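433aa long hypothetical phosphoribosylglycinamide formyl transferase (Pyrococcus horikoshii, PDB 2DWC) belongs to the ATP-grasp superfamily and binds adenosine-5'-diphosphate. Local coordinates at residues T136-L148 / E197-V209. Residues are numbered along the deposited sequence; the frame is centred on the assembly and turned at random.
With ADP (adenosine-5'-diphosphate), chain H.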
ATOM      1  N   THR B 136      -5.427  31.064 -19.863  1.00 25.43           N
ATOM      2  CA  THR B 136      -5.481  29.856 -20.677  1.00 30.27           C
ATOM      3  C   THR B 136      -5.021  30.234 -22.064  1.00 32.64           C
ATOM      4  O   THR B 136      -4.825  31.418 -22.354  1.00 32.59           O
ATOM      5  CB  THR B 136      -6.913  29.318 -20.865  1.00 34.34           C
ATOM      6  OG1 THR B 136      -7.633  30.199 -21.740  1.00 31.20           O
ATOM      7  CG2 THR B 136      -7.652  29.218 -19.542  1.00 25.85           C
ATOM      8  N   SER B 137      -4.842  29.228 -22.903  1.00 27.41           N
ATOM      9  CA  SER B 137      -4.476  29.450 -24.298  1.00 29.09           C
ATOM     10  C   SER B 137      -5.603  30.254 -24.945  1.00 32.56           C
ATOM     11  O   SER B 137      -6.754  30.177 -24.516  1.00 29.52           O
ATOM     12  CB  SER B 137      -4.352  28.116 -25.026  1.00 31.82           C
ATOM     13  OG  SER B 137      -5.591  27.402 -25.041  1.00 32.69           O
ATOM     14  N   ARG B 138      -5.286  31.037 -25.972  1.00 35.26           N
ATOM     15  CA  ARG B 138      -6.330  31.775 -26.676  1.00 33.90           C
ATOM     16  C   ARG B 138      -7.124  30.744 -27.437  1.00 29.40           C
ATOM     17  O   ARG B 138      -6.566  29.774 -27.947  1.00 31.43           O
ATOM     18  CB  ARG B 138      -5.735  32.776 -27.680  1.00 34.40           C
ATOM     19  CG  ARG B 138      -4.896  33.850 -27.041  1.00 44.26           C
ATOM     20  CD  ARG B 138      -4.152  34.640 -28.112  1.00 53.03           C
ATOM     21  NE  ARG B 138      -3.032  35.387 -27.549  1.00 59.76           N
ATOM     22  CZ  ARG B 138      -3.167  36.368 -26.663  1.00 61.93           C
ATOM     23  NH1 ARG B 138      -4.379  36.716 -26.249  1.00 63.04           N
ATOM     24  NH2 ARG B 138      -2.093  36.996 -26.185  1.00 64.79           N
ATOM     25  N   TYR B 139      -8.426  30.964 -27.573  1.00 31.33           N
ATOM     26  CA  TYR B 139      -9.234  29.974 -28.256  1.00 31.58           C
ATOM     27  C   TYR B 139     -10.506  30.560 -28.877  1.00 30.83           C
ATOM     28  O   TYR B 139     -10.885  31.703 -28.596  1.00 31.24           O
ATOM     29  CB  TYR B 139      -9.653  28.896 -27.252  1.00 28.66           C
ATOM     30  CG  TYR B 139     -10.579  29.464 -26.197  1.00 26.05           C
ATOM     31  CD1 TYR B 139     -10.075  30.176 -25.101  1.00 26.23           C
ATOM     32  CD2 TYR B 139     -11.977  29.376 -26.334  1.00 27.02           C
ATOM     33  CE1 TYR B 139     -10.925  30.782 -24.190  1.00 29.19           C
ATOM     34  CE2 TYR B 139     -12.842  29.990 -25.413  1.00 27.62           C
ATOM     35  CZ  TYR B 139     -12.310  30.691 -24.351  1.00 27.53           C
ATOM     36  OH  TYR B 139     -13.150  31.309 -23.458  1.00 28.56           O
ATOM     37  N   MET B 140     -11.170  29.723 -29.665  1.00 36.03           N
ATOM     38  CA  MET B 140     -12.436  30.024 -30.336  1.00 41.57           C
ATOM     39  C   MET B 140     -13.132  28.695 -30.587  1.00 39.51           C
ATOM     40  O   MET B 140     -12.481  27.664 -30.676  1.00 42.65           O
ATOM     41  CB  MET B 140     -12.193  30.673 -31.695  1.00 45.46           C
ATOM     42  CG  MET B 140     -11.641  32.055 -31.633  1.00 48.61           C
ATOM     43  SD  MET B 140     -11.441  32.690 -33.323  1.00 51.22           S
ATOM     44  CE  MET B 140     -13.054  32.397 -33.973  1.00 46.63           C
ATOM     45  N   TYR B 141     -14.450  28.715 -30.736  1.00 36.98           N
ATOM     46  CA  TYR B 141     -15.167  27.481 -31.029  1.00 36.24           C
ATOM     47  C   TYR B 141     -15.668  27.535 -32.467  1.00 39.85           C
ATOM     48  O   TYR B 141     -15.845  28.618 -33.030  1.00 37.30           O
ATOM     49  CB  TYR B 141     -16.377  27.307 -30.110  1.00 40.95           C
ATOM     50  CG  TYR B 141     -16.045  27.332 -28.635  1.00 34.05           C
ATOM     51  CD1 TYR B 141     -16.341  28.456 -27.852  1.00 36.61           C
ATOM     52  CD2 TYR B 141     -15.408  26.263 -28.034  1.00 32.52           C
ATOM     53  CE1 TYR B 141     -16.009  28.506 -26.507  1.00 35.75           C
ATOM     54  CE2 TYR B 141     -15.061  26.298 -26.673  1.00 29.89           C
ATOM     55  CZ  TYR B 141     -15.364  27.413 -25.921  1.00 32.78           C
ATOM     56  OH  TYR B 141     -15.042  27.473 -24.590  1.00 30.04           O
ATOM     57  N   ALA B 142     -15.907  26.371 -33.059  1.00 42.77           N
ATOM     58  CA  ALA B 142     -16.419  26.288 -34.424  1.00 46.45           C
ATOM     59  C   ALA B 142     -17.481  25.205 -34.430  1.00 45.99           C
ATOM     60  O   ALA B 142     -17.294  24.164 -33.822  1.00 41.71           O
ATOM     61  CB  ALA B 142     -15.319  25.929 -35.390  1.00 42.93           C
ATOM     62  N   THR B 143     -18.595  25.461 -35.108  1.00 46.03           N
ATOM     63  CA  THR B 143     -19.683  24.508 -35.200  1.00 46.08           C
ATOM     64  C   THR B 143     -19.862  24.071 -36.652  1.00 51.13           C
ATOM     65  O   THR B 143     -20.608  23.140 -36.953  1.00 51.32           O
ATOM     66  CB  THR B 143     -21.002  25.130 -34.703  1.00 52.99           C
ATOM     67  OG1 THR B 143     -20.913  25.364 -33.293  1.00 54.49           O
ATOM     68  CG2 THR B 143     -22.172  24.206 -34.985  1.00 61.61           C
ATOM     69  N   THR B 144     -19.181  24.755 -37.562  1.00 49.41           N
ATOM     70  CA  THR B 144     -19.257  24.392 -38.977  1.00 50.40           C
ATOM     71  C   THR B 144     -17.864  24.460 -39.568  1.00 48.79           C
ATOM     72  O   THR B 144     -16.957  25.043 -38.970  1.00 48.09           O
ATOM     73  CB  THR B 144     -20.157  25.351 -39.773  1.00 46.32           C
ATOM     74  OG1 THR B 144     -19.604  26.675 -39.720  1.00 46.48           O
ATOM     75  CG2 THR B 144     -21.566  25.365 -39.195  1.00 49.48           C
ATOM     76  N   LEU B 145     -17.695  23.872 -40.746  1.00 48.11           N
ATOM     77  CA  LEU B 145     -16.405  23.897 -41.412  1.00 48.87           C
ATOM     78  C   LEU B 145     -16.059  25.353 -41.721  1.00 48.70           C
ATOM     79  O   LEU B 145     -14.905  25.772 -41.594  1.00 47.94           O
ATOM     80  CB  LEU B 145     -16.459  23.065 -42.690  1.00 50.41           C
ATOM     81  CG  LEU B 145     -15.192  22.991 -43.544  1.00 49.60           C
ATOM     82  CD1 LEU B 145     -13.991  22.632 -42.685  1.00 45.40           C
ATOM     83  CD2 LEU B 145     -15.391  21.956 -44.648  1.00 51.23           C
ATOM     84  N   ASP B 146     -17.064  26.129 -42.113  1.00 48.16           N
ATOM     85  CA  ASP B 146     -16.854  27.543 -42.416  1.00 48.45           C
ATOM     86  C   ASP B 146     -16.319  28.268 -41.192  1.00 50.64           C
ATOM     87  O   ASP B 146     -15.429  29.107 -41.291  1.00 42.31           O
ATOM     88  CB  ASP B 146     -18.167  28.199 -42.849  1.00 55.01           C
ATOM     89  CG  ASP B 146     -18.493  27.951 -44.310  1.00 58.50           C
ATOM     90  OD1 ASP B 146     -18.276  26.821 -44.812  1.00 62.37           O
ATOM     91  OD2 ASP B 146     -18.982  28.900 -44.952  1.00 67.33           O
ATOM     92  N   GLU B 147     -16.872  27.949 -40.029  1.00 47.81           N
ATOM     93  CA  GLU B 147     -16.414  28.596 -38.814  1.00 41.66           C
ATOM     94  C   GLU B 147     -15.033  28.076 -38.448  1.00 35.68           C
ATOM     95  O   GLU B 147     -14.194  28.823 -37.938  1.00 34.20           O
ATOM     96  CB  GLU B 147     -17.400  28.338 -37.681  1.00 44.51           C
ATOM     97  CG  GLU B 147     -18.680  29.115 -37.815  1.00 44.54           C
ATOM     98  CD  GLU B 147     -19.575  28.935 -36.610  1.00 57.66           C
ATOM     99  OE1 GLU B 147     -20.593  29.653 -36.513  1.00 55.58           O
ATOM    100  OE2 GLU B 147     -19.250  28.076 -35.761  1.00 45.23           O
ATOM    101  N   LEU B 148     -14.788  26.800 -38.731  1.00 35.69           N
ATOM    102  CA  LEU B 148     -13.483  26.213 -38.431  1.00 41.82           C
ATOM    103  C   LEU B 148     -12.383  26.941 -39.225  1.00 44.02           C
ATOM    104  O   LEU B 148     -11.327  27.281 -38.669  1.00 38.46           O
ATOM    105  CB  LEU B 148     -13.483  24.718 -38.774  1.00 42.07           C
ATOM    106  CG  LEU B 148     -12.619  23.756 -37.947  1.00 47.00           C
ATOM    107  CD1 LEU B 148     -11.935  22.822 -38.896  1.00 41.21           C
ATOM    108  CD2 LEU B 148     -11.611  24.491 -37.076  1.00 45.10           C
ATOM    109  N   GLU B 197     -21.515  18.876 -34.534  1.00 55.75           N
ATOM    110  CA  GLU B 197     -20.072  18.823 -34.321  1.00 52.72           C
ATOM    111  C   GLU B 197     -19.531  20.162 -33.814  1.00 52.13           C
ATOM    112  O   GLU B 197     -19.555  21.163 -34.527  1.00 58.29           O
ATOM    113  CB  GLU B 197     -19.355  18.432 -35.617  1.00 50.86           C
ATOM    114  CG  GLU B 197     -17.840  18.278 -35.463  1.00 52.57           C
ATOM    115  CD  GLU B 197     -17.139  17.960 -36.775  1.00 52.68           C
ATOM    116  OE1 GLU B 197     -15.888  17.881 -36.783  1.00 45.55           O
ATOM    117  OE2 GLU B 197     -17.838  17.787 -37.796  1.00 43.85           O
ATOM    118  N   LYS B 198     -19.032  20.161 -32.582  1.00 51.55           N
ATOM    119  CA  LYS B 198     -18.486  21.362 -31.948  1.00 42.88           C
ATOM    120  C   LYS B 198     -16.973  21.173 -31.742  1.00 48.61           C
ATOM    121  O   LYS B 198     -16.519  20.107 -31.326  1.00 42.38           O
ATOM    122  CB  LYS B 198     -19.182  21.589 -30.605  1.00 49.17           C
ATOM    123  CG  LYS B 198     -18.814  22.889 -29.923  1.00 53.09           C
ATOM    124  CD  LYS B 198     -19.897  23.936 -30.101  1.00 53.93           C
ATOM    125  CE  LYS B 198     -19.423  25.282 -29.581  1.00 56.17           C
ATOM    126  NZ  LYS B 198     -20.515  26.286 -29.438  1.00 61.25           N
ATOM    127  N   ILE B 199     -16.187  22.204 -32.038  1.00 39.25           N
ATOM    128  CA  ILE B 199     -14.740  22.099 -31.904  1.00 40.23           C
ATOM    129  C   ILE B 199     -14.167  23.325 -31.208  1.00 38.14           C
ATOM    130  O   ILE B 199     -14.719  24.428 -31.339  1.00 38.64           O
ATOM    131  CB  ILE B 199     -14.070  21.983 -33.306  1.00 44.40           C
ATOM    132  CG1 ILE B 199     -14.421  20.637 -33.951  1.00 52.03           C
ATOM    133  CG2 ILE B 199     -12.567  22.159 -33.188  1.00 40.20           C
ATOM    134  CD1 ILE B 199     -13.877  20.462 -35.369  1.00 50.41           C
ATOM    135  N   ILE B 200     -13.094  23.137 -30.431  1.00 33.23           N
ATOM    136  CA  ILE B 200     -12.447  24.280 -29.806  1.00 33.40           C
ATOM    137  C   ILE B 200     -11.103  24.371 -30.516  1.00 33.14           C
ATOM    138  O   ILE B 200     -10.427  23.360 -30.734  1.00 31.18           O
ATOM    139  CB  ILE B 200     -12.248  24.136 -28.250  1.00 33.42           C
ATOM    140  CG1 ILE B 200     -11.516  25.370 -27.719  1.00 35.40           C
ATOM    141  CG2 ILE B 200     -11.482  22.860 -27.917  1.00 30.04           C
ATOM    142  CD1 ILE B 200     -11.337  25.423 -26.204  1.00 33.64           C
ATOM    143  N   VAL B 201     -10.757  25.582 -30.935  1.00 35.72           N
ATOM    144  CA  VAL B 201      -9.508  25.832 -31.634  1.00 30.63           C
ATOM    145  C   VAL B 201      -8.638  26.661 -30.709  1.00 29.12           C
ATOM    146  O   VAL B 201      -9.044  27.748 -30.286  1.00 30.96           O
ATOM    147  CB  VAL B 201      -9.747  26.644 -32.947  1.00 33.19           C
ATOM    148  CG1 VAL B 201      -8.412  26.889 -33.643  1.00 34.85           C
ATOM    149  CG2 VAL B 201     -10.688  25.871 -33.872  1.00 35.01           C
ATOM    150  N   GLU B 202      -7.437  26.168 -30.402  1.00 30.51           N
ATOM    151  CA  GLU B 202      -6.557  26.880 -29.479  1.00 32.50           C
ATOM    152  C   GLU B 202      -5.201  27.249 -30.053  1.00 27.54           C
ATOM    153  O   GLU B 202      -4.642  26.505 -30.857  1.00 31.21           O
ATOM    154  CB  GLU B 202      -6.265  26.010 -28.236  1.00 29.10           C
ATOM    155  CG  GLU B 202      -7.487  25.477 -27.517  1.00 32.06           C
ATOM    156  CD  GLU B 202      -7.104  24.600 -26.311  1.00 36.34           C
ATOM    157  OE1 GLU B 202      -7.971  23.867 -25.806  1.00 30.41           O
ATOM    158  OE2 GLU B 202      -5.934  24.658 -25.877  1.00 30.55           O
ATOM    159  N   GLU B 203      -4.642  28.356 -29.569  1.00 31.64           N
ATOM    160  CA  GLU B 203      -3.297  28.728 -29.999  1.00 37.17           C
ATOM    161  C   GLU B 203      -2.292  27.714 -29.428  1.00 42.70           C
ATOM    162  O   GLU B 203      -2.522  27.119 -28.361  1.00 38.24           O
ATOM    163  CB  GLU B 203      -2.926  30.120 -29.496  1.00 39.40           C
ATOM    164  CG  GLU B 203      -3.071  30.279 -28.022  1.00 47.60           C
ATOM    165  CD  GLU B 203      -2.192  31.370 -27.459  1.00 45.78           C
ATOM    166  OE1 GLU B 203      -2.515  31.858 -26.369  1.00 36.73           O
ATOM    167  OE2 GLU B 203      -1.175  31.736 -28.092  1.00 52.86           O
ATOM    168  N   HIS B 204      -1.183  27.508 -30.131  1.00 36.14           N
ATOM    169  CA  HIS B 204      -0.167  26.580 -29.660  1.00 39.41           C
ATOM    170  C   HIS B 204       0.684  27.233 -28.584  1.00 44.93           C
ATOM    171  O   HIS B 204       1.238  28.313 -28.791  1.00 42.98           O
ATOM    172  CB  HIS B 204       0.738  26.129 -30.806  1.00 46.58           C
ATOM    173  CG  HIS B 204       1.845  25.219 -30.371  1.00 47.22           C
ATOM    174  ND1 HIS B 204       1.616  23.935 -29.921  1.00 49.25           N
ATOM    175  CD2 HIS B 204       3.183  25.413 -30.293  1.00 49.82           C
ATOM    176  CE1 HIS B 204       2.767  23.376 -29.587  1.00 48.87           C
ATOM    177  NE2 HIS B 204       3.732  24.251 -29.803  1.00 46.69           N
ATOM    178  N   ILE B 205       0.779  26.593 -27.422  1.00 38.61           N
ATOM    179  CA  ILE B 205       1.594  27.130 -26.341  1.00 39.92           C
ATOM    180  C   ILE B 205       2.954  26.443 -26.374  1.00 41.49           C
ATOM    181  O   ILE B 205       3.045  25.210 -26.379  1.00 36.70           O
ATOM    182  CB  ILE B 205       0.949  26.889 -24.952  1.00 42.32           C
ATOM    183  CG1 ILE B 205      -0.422  27.575 -24.874  1.00 41.01           C
ATOM    184  CG2 ILE B 205       1.843  27.463 -23.861  1.00 34.74           C
ATOM    185  CD1 ILE B 205      -0.360  29.078 -25.158  1.00 44.31           C
ATOM    186  N   ASP B 206       4.015  27.236 -26.455  1.00 45.13           N
ATOM    187  CA  ASP B 206       5.353  26.661 -26.458  1.00 50.21           C
ATOM    188  C   ASP B 206       5.738  26.628 -24.985  1.00 48.16           C
ATOM    189  O   ASP B 206       6.182  27.630 -24.426  1.00 58.83           O
ATOM    190  CB  ASP B 206       6.330  27.549 -27.241  1.00 51.82           C
ATOM    191  CG  ASP B 206       7.691  26.888 -27.435  1.00 58.80           C
ATOM    192  OD1 ASP B 206       8.656  27.624 -27.723  1.00 61.52           O
ATOM    193  OD2 ASP B 206       7.792  25.639 -27.310  1.00 53.02           O
ATOM    194  N   PHE B 207       5.528  25.485 -24.342  1.00 46.83           N
ATOM    195  CA  PHE B 207       5.854  25.379 -22.926  1.00 35.05           C
ATOM    196  C   PHE B 207       7.059  24.474 -22.685  1.00 29.87           C
ATOM    197  O   PHE B 207       7.445  23.676 -23.543  1.00 32.96           O
ATOM    198  CB  PHE B 207       4.631  24.869 -22.135  1.00 36.30           C
ATOM    199  CG  PHE B 207       4.105  23.554 -22.616  1.00 31.87           C
ATOM    200  CD1 PHE B 207       2.957  23.499 -23.400  1.00 38.95           C
ATOM    201  CD2 PHE B 207       4.764  22.368 -22.313  1.00 33.50           C
ATOM    202  CE1 PHE B 207       2.473  22.286 -23.875  1.00 37.26           C
ATOM    203  CE2 PHE B 207       4.295  21.138 -22.783  1.00 36.89           C
ATOM    204  CZ  PHE B 207       3.142  21.093 -23.569  1.00 37.48           C
ATOM    205  N   ASP B 208       7.646  24.619 -21.506  1.00 31.55           N
ATOM    206  CA  ASP B 208       8.800  23.830 -21.094  1.00 29.16           C
ATOM    207  C   ASP B 208       8.325  22.479 -20.585  1.00 30.89           C
ATOM    208  O   ASP B 208       8.925  21.440 -20.871  1.00 31.28           O
ATOM    209  CB  ASP B 208       9.530  24.543 -19.960  1.00 41.37           C
ATOM    210  CG  ASP B 208      10.155  25.858 -20.395  1.00 48.31           C
ATOM    211  OD1 ASP B 208      10.339  26.732 -19.519  1.00 46.59           O
ATOM    212  OD2 ASP B 208      10.472  25.997 -21.598  1.00 43.07           O
ATOM    213  N   VAL B 209       7.240  22.501 -19.820  1.00 28.33           N
ATOM    214  CA  VAL B 209       6.722  21.253 -19.274  1.00 31.64           C
ATOM    215  C   VAL B 209       5.264  21.393 -18.888  1.00 29.27           C
ATOM    216  O   VAL B 209       4.781  22.491 -18.643  1.00 26.80           O
ATOM    217  CB  VAL B 209       7.531  20.851 -18.027  1.00 28.93           C
ATOM    218  CG1 VAL B 209       7.310  21.880 -16.909  1.00 26.18           C
ATOM    219  CG2 VAL B 209       7.178  19.421 -17.576  1.00 38.41           C
TER
HETATM  220  PB  ADP H 502      -6.762  15.337 -23.611  1.00 75.03           P
HETATM  221  O1B ADP H 502      -7.340  14.969 -22.299  1.00 77.88           O
HETATM  222  O2B ADP H 502      -5.383  14.702 -24.152  1.00 79.04           O
HETATM  223  O3B ADP H 502      -7.661  15.960 -24.791  1.00 74.12           O
HETATM  224  PA  ADP H 502      -5.708  17.836 -24.326  1.00 45.27           P
HETATM  225  O1A ADP H 502      -6.252  17.501 -25.661  1.00 70.72           O
HETATM  226  O2A ADP H 502      -6.295  19.235 -23.792  1.00 55.90           O
HETATM  227  O3A ADP H 502      -6.091  16.743 -23.208  1.00 70.87           O
HETATM  228  O5' ADP H 502      -4.106  17.960 -24.341  1.00 56.51           O
HETATM  229  C5' ADP H 502      -3.300  16.854 -24.754  1.00 51.07           C
HETATM  230  C4' ADP H 502      -1.883  17.355 -25.029  1.00 55.00           C
HETATM  231  O4' ADP H 502      -1.798  18.103 -26.253  1.00 44.72           O
HETATM  232  C3' ADP H 502      -1.478  18.344 -23.937  1.00 54.03           C
HETATM  233  O3' ADP H 502      -1.043  17.616 -22.786  1.00 56.85           O
HETATM  234  C2' ADP H 502      -0.278  18.961 -24.651  1.00 49.53           C
HETATM  235  O2' ADP H 502       0.773  17.995 -24.729  1.00 49.12           O
HETATM  236  C1' ADP H 502      -0.874  19.187 -26.041  1.00 47.83           C
HETATM  237  N9  ADP H 502      -1.651  20.447 -26.089  1.00 45.52           N
HETATM  238  C8  ADP H 502      -2.963  20.574 -25.921  1.00 42.23           C
HETATM  239  N7  ADP H 502      -3.307  21.856 -26.057  1.00 34.96           N
HETATM  240  C5  ADP H 502      -2.207  22.545 -26.319  1.00 40.79           C
HETATM  241  C6  ADP H 502      -1.933  23.893 -26.544  1.00 42.75           C
HETATM  242  N6  ADP H 502      -2.918  24.784 -26.573  1.00 32.22           N
HETATM  243  N1  ADP H 502      -0.665  24.267 -26.764  1.00 34.78           N
HETATM  244  C2  ADP H 502       0.319  23.386 -26.776  1.00 37.62           C
HETATM  245  N3  ADP H 502       0.094  22.098 -26.570  1.00 40.78           N
HETATM  246  C4  ADP H 502      -1.144  21.651 -26.340  1.00 45.22           C
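Met140 and Val201 form a hydrogen-bonded pair at the middle of an antiparallel strand pairing; the bond from Val201 N to Met140 O is short (2.7 Å) and almost straight (173°). Ala142 and Ile199 make the next such pair. At the other end, Arg138 receives Glu203 N on its carbonyl oxygen. In return Arg138 N donates to Glu203 OE1 at 2.9 Å, through the anti lone pair of that oxygen. With CG between its backbone N and carbonyl carbon (chi1 54°), the extended Glu203 side chain reaches across to the backbone of Arg138. The same OE1 lies well out of the Arg138 guanidinium plane, so their long salt bridge rests on charge alone.

Strand 139-142 is the outermost member of the four-stranded antiparallel sheet in the ATP-grasp domain, and 199-203 lies between it and 159-163. Where the pairing ends, the adenine of ADP is held: its N6 donates to both Glu203 O and Glu202 OE2. Ile205 N donates to ADP N1 at 2.8 Å. Ser137 OG donates to Glu202 OE2 from above the carboxylate plane (2.9 Å), and Lys162 forms a salt bridge with the other oxygen, OE1.

Apolar contacts clothe both faces. On one, the Tyr141 ring lies beside Ile200, Tyr141 CE2 to Ile200 CG1 3.8 Å, while Ile200 CD1 reaches the CB of Tyr139; both tyrosine hydroxyls bond to Glu126 OE1 on helix 121-132. On the opposite face, Leu148 CD2 meets Val201 CG2 at 3.6 Å, joining helix 145-155 to the sheet.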